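Local coordinates for protein beta-agarase B (Zobellia galactanivorans, PDB 4ATF) that cleaves the beta-1,4-linkages of agarose at random positions, with retention of anomeric configuration, as a beta-agarase of glycoside hydrolase family 16, at residues N37-A42 against G295-R300; E53-F58 against G99-K104. The protein carries 1 engineered substitution. One frame throughout, in Å; residues are numbered along the deposited sequence.

Contact 2 (53-58 with 99-104) is nested along the chain inside the loop closed by contact 1 (37-42 with 295-300), and their centres lie about 12 Å apart. Trp55 joins them: Phe38 CE1 packs 3.6 Å from Trp55 NE1, and Ile299 CG2 sits 3.9 Å from Trp55 CZ2. Contact 2 is nearer the sugar. The side chain of Phe58 is about 8 Å from a bound 3,6-anhydro-galactose, and that of Cys100 about 4 Å from the side chain of the substrate-binding Tyr59. Contact 1 carries the sodium site, away from the annotated substrate and catalytic residues; the side chain of Val296 is about 12 Å from a bound galactose.

Contact 1 (N37-A42 against G295-R300); sequences NFEYEA and GVDWIR. With NA (sodium ion), chain I.
Asn37 and Asp297 meet through a shared sodium ion, which lies 2.3 Å from Asn37 O and 2.3 Å from Asp297 O. Without the metal these two carbonyl oxygens, only 3.1 Å apart (Asn37 O to Asp297 O), would face each other as acceptors. Asp297 grips the ion a second time through OD1, at 2.4 Å from the sodium. Its CG is anti to the backbone N (chi1 -175°) and therefore beside its own carbonyl carbon, which lets one residue chelate with a main-chain and a side-chain oxygen. Glu39 makes the longest of the bonds from these two segments to the ion: its chain turns about CB-CG and brings OE2 to 2.9 Å from the sodium. Aspartate and glutamate suit the site, as their carboxylates would offset the cation's charge, while the ion in turn probably eases the repulsion between them. A water and Gly81 O complete the shell.

Between the two metal-binding loop residues, Phe38 adopts a left-handed backbone conformation and sends its ring to the strand. Ring atom CE2 touches Val296 CG1 at 3.9 Å and Ile299 CG2 at 4.2 Å, while Asp297 O lies at the ring edge. The CE2 corner of the apolar ring rests on both branched side chains, meeting them obliquely, and Val78 adds a further apolar neighbour. Nearby, Asn37 CA rests against Trp298 CB.

Further out, Asp297 OD2 forms a salt bridge with Arg116, fixing the carboxylate whose other oxygen holds the metal. A classic beta bulge, with Asp297 and Trp298 sharing Arg116 as partner on strand 111-118, puts Val296 and Ile299 on the same side of the strand, where both can touch Phe38. Together they form a cation site tying a loop to a bulged strand of the beta-sandwich, consistent with the metal site of many GH16 enzymes on the side away from the substrate cleft.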
loop_
_atom_site.group_PDB
_atom_site.type_symbol
_atom_site.label_atom_id
_atom_site.label_comp_id
_atom_site.label_asym_id
_atom_site.label_seq_id
_atom_site.Cartn_x
_atom_site.Cartn_y
_atom_site.Cartn_z
ATOM N N ASN A 37 11.377 -10.133 7.821
ATOM C CA ASN A 37 10.579 -11.368 7.620
ATOM C C ASN A 37 9.680 -11.737 8.802
ATOM O O ASN A 37 9.035 -12.816 8.799
ATOM C CB ASN A 37 11.409 -12.565 7.123
ATOM C CG ASN A 37 12.387 -13.079 8.153
ATOM O OD1 ASN A 37 12.753 -12.379 9.071
ATOM N ND2 ASN A 37 12.815 -14.328 7.994
ATOM N N PHE A 38 9.579 -10.828 9.794
ATOM C CA PHE A 38 8.555 -10.929 10.860
ATOM C C PHE A 38 8.583 -12.294 11.567
ATOM O O PHE A 38 7.495 -12.885 11.833
ATOM C CB PHE A 38 7.126 -10.625 10.285
ATOM C CG PHE A 38 7.020 -9.241 9.680
ATOM C CD1 PHE A 38 7.216 -8.091 10.486
ATOM C CD2 PHE A 38 6.800 -9.065 8.294
ATOM C CE1 PHE A 38 7.140 -6.841 9.931
ATOM C CE2 PHE A 38 6.716 -7.830 7.754
ATOM C CZ PHE A 38 6.891 -6.714 8.546
ATOM N N GLU A 39 9.789 -12.786 11.905
ATOM C CA GLU A 39 9.877 -14.093 12.556
ATOM C C GLU A 39 9.876 -14.006 14.109
ATOM O O GLU A 39 9.894 -15.022 14.782
ATOM C CB GLU A 39 10.960 -15.015 11.945
ATOM C CG GLU A 39 10.673 -15.387 10.470
ATOM C CD GLU A 39 9.532 -16.429 10.258
ATOM O OE1 GLU A 39 9.349 -17.314 11.113
ATOM O OE2 GLU A 39 8.807 -16.362 9.226
ATOM N N TYR A 40 9.734 -12.809 14.672
ATOM C CA TYR A 40 9.769 -12.616 16.138
ATOM C C TYR A 40 8.342 -12.450 16.604
ATOM O O TYR A 40 7.458 -12.207 15.763
ATOM C CB TYR A 40 10.565 -11.326 16.457
ATOM C CG TYR A 40 10.178 -10.154 15.583
ATOM C CD1 TYR A 40 10.822 -9.928 14.366
ATOM C CD2 TYR A 40 9.141 -9.276 15.963
ATOM C CE1 TYR A 40 10.471 -8.794 13.538
ATOM C CE2 TYR A 40 8.752 -8.184 15.142
ATOM C CZ TYR A 40 9.422 -7.963 13.917
ATOM O OH TYR A 40 9.068 -6.881 13.131
ATOM N N GLU A 41 8.108 -12.456 17.914
ATOM C CA GLU A 41 6.762 -12.233 18.434
ATOM C C GLU A 41 6.612 -10.778 18.898
ATOM O O GLU A 41 7.370 -10.360 19.727
ATOM C CB GLU A 41 6.472 -13.203 19.616
ATOM C CG GLU A 41 6.433 -14.700 19.190
ATOM C CD GLU A 41 5.148 -15.061 18.376
ATOM O OE1 GLU A 41 3.999 -14.696 18.797
ATOM O OE2 GLU A 41 5.306 -15.720 17.317
ATOM N N ALA A 42 5.616 -10.035 18.450
ATOM C CA ALA A 42 5.450 -8.670 18.945
ATOM C C ALA A 42 3.993 -8.502 19.376
ATOM O O ALA A 42 3.106 -8.314 18.512
ATOM C CB ALA A 42 5.804 -7.649 17.851
ATOM N N GLY A 295 -2.361 -10.167 6.498
ATOM C CA GLY A 295 -1.109 -10.841 6.926
ATOM C C GLY A 295 -0.019 -10.547 5.918
ATOM O O GLY A 295 -0.270 -10.590 4.686
ATOM N N VAL A 296 1.160 -10.209 6.429
ATOM C CA VAL A 296 2.328 -9.951 5.586
ATOM C C VAL A 296 3.407 -10.907 6.060
ATOM O O VAL A 296 3.831 -10.835 7.200
ATOM C CB VAL A 296 2.826 -8.461 5.652
ATOM C CG1 VAL A 296 4.140 -8.274 4.875
ATOM C CG2 VAL A 296 1.766 -7.546 5.076
ATOM N N ASP A 297 3.812 -11.849 5.209
ATOM C CA ASP A 297 4.859 -12.821 5.568
ATOM C C ASP A 297 6.233 -12.109 5.610
ATOM O O ASP A 297 7.028 -12.320 6.541
ATOM C CB ASP A 297 4.844 -13.977 4.531
ATOM C CG ASP A 297 5.824 -15.110 4.865
ATOM O OD1 ASP A 297 6.371 -15.138 5.985
ATOM O OD2 ASP A 297 6.057 -15.984 3.988
ATOM N N TRP A 298 6.503 -11.251 4.627
ATOM C CA TRP A 298 7.774 -10.483 4.622
ATOM C C TRP A 298 7.740 -9.320 3.657
ATOM O O TRP A 298 6.862 -9.230 2.780
ATOM C CB TRP A 298 9.019 -11.391 4.338
ATOM C CG TRP A 298 8.909 -12.446 3.171
ATOM C CD1 TRP A 298 8.808 -13.849 3.279
ATOM C CD2 TRP A 298 8.989 -12.163 1.757
ATOM N NE1 TRP A 298 8.825 -14.427 1.984
ATOM C CE2 TRP A 298 8.927 -13.420 1.053
ATOM C CE3 TRP A 298 9.091 -10.972 1.017
ATOM C CZ2 TRP A 298 8.981 -13.496 -0.363
ATOM C CZ3 TRP A 298 9.119 -11.044 -0.387
ATOM C CH2 TRP A 298 9.068 -12.309 -1.059
ATOM N N ILE A 299 8.689 -8.417 3.835
ATOM C CA ILE A 299 8.890 -7.314 2.944
ATOM C C ILE A 299 10.401 -7.187 2.741
ATOM O O ILE A 299 11.179 -7.127 3.731
ATOM C CB ILE A 299 8.195 -6.006 3.426
ATOM C CG1 ILE A 299 8.365 -4.883 2.333
ATOM C CG2 ILE A 299 8.697 -5.603 4.817
ATOM C CD1 ILE A 299 7.413 -3.692 2.588
ATOM N N ARG A 300 10.831 -7.253 1.476
ATOM C CA ARG A 300 12.251 -7.297 1.189
ATOM C C ARG A 300 12.552 -6.111 0.270
ATOM O O ARG A 300 11.720 -5.722 -0.580
ATOM C CB ARG A 300 12.646 -8.665 0.591
ATOM C CG ARG A 300 12.083 -8.962 -0.850
ATOM C CD ARG A 300 12.352 -10.485 -1.129
ATOM N NE ARG A 300 11.951 -10.799 -2.519
ATOM C CZ ARG A 300 12.770 -11.357 -3.431
ATOM N NH1 ARG A 300 14.023 -11.762 -3.122
ATOM N NH2 ARG A 300 12.310 -11.598 -4.672
HETATM NA NA NA I . 7.523 -14.210 7.836
HETATM O O HOH W 1 9.147 -15.877 7.263
#

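Contact 2 (E53-F58 against G99-K104); sequences EKWDDF and GCITSK
Trp55 and Asp56 form a very short strand that pairs antiparallel with Ser103 and Thr102, at one side of the strand 96-103 in the GH16 beta-sandwich. Asp56 and Thr102 are the hydrogen-bonded pair: Asp56 N reaches Thr102 O at 2.8 Å, and Thr102 N returns to Asp56 O at 2.9 Å.

The tight part joins these bonds to an apolar contact. Ile101 CD1 lies over one face of the Trp55 indole, 3.9 Å from the centroid of its six-membered ring, in a CH-pi contact displaced toward the rim. Ile101 CG1 stands between the backbone N and the carbonyl carbon (chi1 76°), a position that carries CD1 to the indole, while CG2 rests near Asp57 CA. The broad indole can also touch Ser103 with CE3 and CZ3 and still give its NE1 to Asp36. At the strand's end Asp57 centres an inverse gamma turn, its carboxylate held by Arg73 and Lys47. Beyond the turn, Phe58 O accepts a bond from Thr102 OG1 at 2.7 Å, in the carbonyl plane on a lone pair; Thr102 was modelled in two conformers, so this bond, seen in one of them, is less certain.

The helix side is looser. Lys104 N bonds to Lys54 O at 2.9 Å, but from 41° out of the carbonyl plane. Exposed Lys104 runs extended alongside residues 53-56, its long methylene chain covering backbone while NZ bonds to Leu52 O. Beside this chain the buried Trp55 O has no hydrogen-bonding partner in the model, and Lys104 CE comes within 3.5 Å of it.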
loop_
_atom_site.group_PDB
_atom_site.type_symbol
_atom_site.label_atom_id
_atom_site.label_comp_id
_atom_site.label_asym_id
_atom_site.label_seq_id
_atom_site.Cartn_x
_atom_site.Cartn_y
_atom_site.Cartn_z
ATOM N N GLU A 53 12.780 -1.574 16.400
ATOM C CA GLU A 53 13.991 -1.169 15.669
ATOM C C GLU A 53 13.649 -0.707 14.262
ATOM O O GLU A 53 14.208 0.277 13.783
ATOM C CB GLU A 53 15.036 -2.273 15.561
ATOM C CG GLU A 53 16.161 -1.961 14.491
ATOM C CD GLU A 53 17.045 -0.765 14.843
ATOM O OE1 GLU A 53 16.846 -0.164 15.905
ATOM O OE2 GLU A 53 17.978 -0.433 14.075
ATOM N N LYS A 54 12.724 -1.409 13.600
ATOM C CA LYS A 54 12.434 -1.119 12.227
ATOM C C LYS A 54 11.123 -0.399 11.989
ATOM O O LYS A 54 10.982 0.235 10.931
ATOM C CB LYS A 54 12.425 -2.417 11.396
ATOM C CG LYS A 54 13.827 -3.025 11.305
ATOM C CD LYS A 54 13.944 -4.267 10.394
ATOM C CE LYS A 54 15.395 -4.748 10.486
ATOM N NZ LYS A 54 15.499 -6.084 9.974
ATOM N N TRP A 55 10.156 -0.478 12.911
ATOM C CA TRP A 55 8.841 0.058 12.637
ATOM C C TRP A 55 8.307 0.925 13.775
ATOM O O TRP A 55 8.608 0.683 14.950
ATOM C CB TRP A 55 7.817 -1.091 12.414
ATOM C CG TRP A 55 8.302 -2.058 11.373
ATOM C CD1 TRP A 55 8.943 -3.251 11.588
ATOM C CD2 TRP A 55 8.152 -1.922 9.939
ATOM N NE1 TRP A 55 9.207 -3.886 10.353
ATOM C CE2 TRP A 55 8.774 -3.072 9.335
ATOM C CE3 TRP A 55 7.578 -0.938 9.107
ATOM C CZ2 TRP A 55 8.842 -3.261 7.920
ATOM C CZ3 TRP A 55 7.629 -1.121 7.686
ATOM C CH2 TRP A 55 8.270 -2.298 7.114
ATOM N N ASP A 56 7.432 1.863 13.421
ATOM C CA ASP A 56 6.550 2.526 14.411
ATOM C C ASP A 56 5.131 2.010 14.175
ATOM O O ASP A 56 4.724 1.869 12.974
ATOM C CB ASP A 56 6.570 4.046 14.159
ATOM C CG ASP A 56 5.748 4.833 15.217
ATOM O OD1 ASP A 56 5.454 4.315 16.325
ATOM O OD2 ASP A 56 5.381 5.977 14.909
ATOM N N ASP A 57 4.352 1.735 15.239
ATOM C CA ASP A 57 3.035 1.092 14.996
ATOM C C ASP A 57 1.924 2.132 14.841
ATOM O O ASP A 57 0.791 1.970 15.334
ATOM C CB ASP A 57 2.673 -0.008 16.038
ATOM C CG ASP A 57 2.767 0.487 17.529
ATOM O OD1 ASP A 57 3.238 1.655 17.791
ATOM O OD2 ASP A 57 2.372 -0.319 18.449
ATOM N N PHE A 58 2.229 3.182 14.054
ATOM C CA PHE A 58 1.193 4.165 13.700
ATOM C C PHE A 58 1.479 4.720 12.326
ATOM O O PHE A 58 2.522 4.406 11.732
ATOM C CB PHE A 58 1.077 5.305 14.754
ATOM C CG PHE A 58 -0.324 5.949 14.773
ATOM C CD1 PHE A 58 -1.404 5.253 15.293
ATOM C CD2 PHE A 58 -0.552 7.216 14.205
ATOM C CE1 PHE A 58 -2.735 5.780 15.307
ATOM C CE2 PHE A 58 -1.878 7.766 14.186
ATOM C CZ PHE A 58 -2.974 7.028 14.735
ATOM N N GLY A 99 -5.193 -1.401 11.997
ATOM C CA GLY A 99 -3.753 -1.167 12.144
ATOM C C GLY A 99 -3.101 -0.302 11.064
ATOM O O GLY A 99 -3.599 -0.217 9.923
ATOM N N CYS A 100 -1.948 0.274 11.406
ATOM C CA CYS A 100 -1.072 1.010 10.443
ATOM C C CYS A 100 0.331 1.022 11.055
ATOM O O CYS A 100 0.463 1.328 12.254
ATOM C CB CYS A 100 -1.576 2.456 10.295
ATOM S SG CYS A 100 -0.695 3.403 9.022
ATOM N N ILE A 101 1.362 0.650 10.284
ATOM C CA ILE A 101 2.728 0.752 10.762
ATOM C C ILE A 101 3.534 1.534 9.701
ATOM O O ILE A 101 3.118 1.571 8.544
ATOM C CB ILE A 101 3.399 -0.639 11.049
ATOM C CG1 ILE A 101 3.822 -1.387 9.761
ATOM C CG2 ILE A 101 2.496 -1.516 12.052
ATOM C CD1 ILE A 101 4.647 -2.746 10.065
ATOM N N THR A 102 4.628 2.164 10.130
ATOM C CA THR A 102 5.504 2.968 9.269
ATOM C C THR A 102 6.965 2.562 9.498
ATOM O O THR A 102 7.357 2.308 10.644
ATOM C CB THR A 102 5.352 4.473 9.581
ATOM O OG1 THR A 102 3.963 4.849 9.529
ATOM C CG2 THR A 102 6.183 5.343 8.590
ATOM N N SER A 103 7.769 2.478 8.429
ATOM C CA SER A 103 9.211 2.196 8.601
ATOM C C SER A 103 9.938 3.347 9.334
ATOM O O SER A 103 9.581 4.524 9.218
ATOM C CB SER A 103 9.906 1.946 7.260
ATOM O OG SER A 103 9.772 3.105 6.417
ATOM N N LYS A 104 10.939 3.000 10.130
ATOM C CA LYS A 104 11.718 4.024 10.825
ATOM C C LYS A 104 12.828 4.584 9.926
ATOM O O LYS A 104 13.491 5.531 10.340
ATOM C CB LYS A 104 12.262 3.487 12.153
ATOM C CG LYS A 104 11.086 3.569 13.249
ATOM C CD LYS A 104 11.590 3.236 14.578
ATOM C CE LYS A 104 10.496 3.518 15.603
ATOM N NZ LYS A 104 10.775 2.908 16.869
#